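Local coordinates for protein cytochrome P450 (Picrophilus torridus, PDB 2RFB) that binds heme through an axial cysteine thiolate and, as a cytochrome P450, probably inserts one atom of molecular oxygen into its substrates, at residues Leu3-His8 with Tyr245-Lys250. Numbering follows the deposited sequence.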
# COMPACT_ATOMS: atom_id res chain seq x y z
N LEU A 3 2.56 0.58 25.31
CA LEU A 3 1.98 1.71 24.52
C LEU A 3 1.06 2.63 25.35
O LEU A 3 0.65 2.28 26.48
CB LEU A 3 1.25 1.19 23.29
CG LEU A 3 1.98 0.23 22.35
CD1 LEU A 3 1.05 -0.03 21.21
CD2 LEU A 3 3.37 0.71 21.82
N ASN A 4 0.77 3.80 24.77
CA ASN A 4 -0.01 4.85 25.43
C ASN A 4 -1.53 4.80 25.14
O ASN A 4 -1.99 4.41 24.06
CB ASN A 4 0.57 6.24 25.06
CG ASN A 4 1.92 6.57 25.78
OD1 ASN A 4 2.03 6.51 27.02
ND2 ASN A 4 2.93 6.95 24.99
N ASP A 5 -2.31 5.21 26.12
CA ASP A 5 -3.71 5.55 25.90
C ASP A 5 -3.77 6.82 24.97
O ASP A 5 -2.73 7.48 24.79
CB ASP A 5 -4.39 5.69 27.28
CG ASP A 5 -4.24 4.39 28.15
OD1 ASP A 5 -3.90 3.31 27.59
OD2 ASP A 5 -4.45 4.41 29.39
N PRO A 6 -4.94 7.14 24.36
CA PRO A 6 -5.04 8.21 23.35
C PRO A 6 -4.67 9.57 23.89
O PRO A 6 -5.13 9.94 24.95
CB PRO A 6 -6.53 8.21 23.01
CG PRO A 6 -6.95 6.83 23.27
CD PRO A 6 -6.25 6.51 24.56
N VAL A 7 -3.85 10.31 23.19
CA VAL A 7 -3.56 11.67 23.59
C VAL A 7 -4.00 12.69 22.53
O VAL A 7 -4.02 12.42 21.31
CB VAL A 7 -2.08 11.88 23.95
CG1 VAL A 7 -1.66 10.97 25.10
CG2 VAL A 7 -1.17 11.71 22.72
N HIS A 8 -4.34 13.87 23.01
CA HIS A 8 -4.75 14.95 22.13
C HIS A 8 -3.67 16.03 22.08
O HIS A 8 -3.37 16.65 23.10
CB HIS A 8 -6.07 15.60 22.62
CG HIS A 8 -6.68 16.50 21.59
ND1 HIS A 8 -6.29 17.82 21.43
CD2 HIS A 8 -7.61 16.26 20.63
CE1 HIS A 8 -6.96 18.35 20.43
NE2 HIS A 8 -7.77 17.43 19.93
N TYR A 245 -16.49 7.52 23.43
CA TYR A 245 -15.50 7.41 24.47
C TYR A 245 -14.49 6.35 24.15
O TYR A 245 -14.81 5.27 23.68
CB TYR A 245 -16.19 7.08 25.78
CG TYR A 245 -17.02 8.20 26.38
CD1 TYR A 245 -18.36 8.39 26.02
CD2 TYR A 245 -16.47 9.05 27.35
CE1 TYR A 245 -19.11 9.42 26.57
CE2 TYR A 245 -17.23 10.08 27.92
CZ TYR A 245 -18.54 10.26 27.53
OH TYR A 245 -19.30 11.28 28.15
N ILE A 246 -13.23 6.68 24.38
CA ILE A 246 -12.18 5.68 24.34
C ILE A 246 -11.44 5.84 25.65
O ILE A 246 -11.29 6.97 26.14
CB ILE A 246 -11.28 5.93 23.22
CG1 ILE A 246 -12.14 6.04 21.96
CG2 ILE A 246 -10.15 4.84 23.15
CD1 ILE A 246 -11.45 5.60 20.69
N ASN A 247 -11.04 4.72 26.28
CA ASN A 247 -10.35 4.81 27.55
C ASN A 247 -10.89 5.96 28.37
O ASN A 247 -10.13 6.80 28.85
CB ASN A 247 -8.83 4.94 27.34
CG ASN A 247 -8.06 4.94 28.64
OD1 ASN A 247 -7.35 5.90 28.95
ND2 ASN A 247 -8.26 3.90 29.44
N ASN A 248 -12.22 6.03 28.47
CA ASN A 248 -12.96 7.01 29.28
C ASN A 248 -12.79 8.50 28.96
O ASN A 248 -13.11 9.37 29.79
CB ASN A 248 -12.70 6.76 30.77
CG ASN A 248 -13.76 5.87 31.40
OD1 ASN A 248 -13.42 4.85 31.98
ND2 ASN A 248 -15.03 6.27 31.30
N LYS A 249 -12.28 8.78 27.76
CA LYS A 249 -12.13 10.11 27.19
C LYS A 249 -13.24 10.29 26.18
O LYS A 249 -13.42 9.41 25.31
CB LYS A 249 -10.81 10.19 26.40
CG LYS A 249 -9.53 9.95 27.21
CD LYS A 249 -9.42 10.98 28.34
CE LYS A 249 -8.00 11.55 28.39
NZ LYS A 249 -8.02 12.92 29.02
N LYS A 250 -13.94 11.42 26.24
CA LYS A 250 -14.86 11.82 25.18
C LYS A 250 -14.14 12.37 23.95
O LYS A 250 -13.52 13.42 24.03
CB LYS A 250 -15.83 12.88 25.70
CG LYS A 250 -17.06 13.09 24.84
CD LYS A 250 -18.21 13.58 25.74
CE LYS A 250 -19.56 13.61 25.02
NZ LYS A 250 -20.60 14.07 25.98
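Asp5 and Asn247 make the nearest backbone approach, 6.9 Å from CA to CA, and the closest contacts between Leu3-His8 and Tyr245-Lys250 are made by side chains. The apolar part is Pro6 against Ile246, where ring atom CG of Pro6 lies 3.8 Å from the methyl CG2 of Ile246. With chi1 at -53°, this methyl stands anti to the backbone N of Ile246, which turns it to Pro6, while Ile246 also touches His23 and Val24 of helix 18-26. One ring atom further on, Pro6 CD comes within 4.1 Å of Asn247 CB.

Residues Ile246 to Lys249 form a type I' turn, the tight two-residue loop of a beta hairpin: Asn247 and Asn248 both have positive phi, and Lys249 N donates to Ile246 O across the turn, at 2.6 Å, while Ile246 N donates to Lys249 O. One corner of the turn, Asn247, faces Asp5 and Pro6, just ahead of the edge strand 7-9 of the small P450 beta sheet. Helix 18-26 backs the junction, its Asp20 touching both Pro6 and Ile246.

Beside the proline, the amide end of Asn247 lies next to the Asp5 carboxylate; the two side chains cross at about a right angle, their carboxylate and amide planes 55° apart. Carboxylate oxygen OD1 of Asp5 forms a salt bridge with Lys17 NZ.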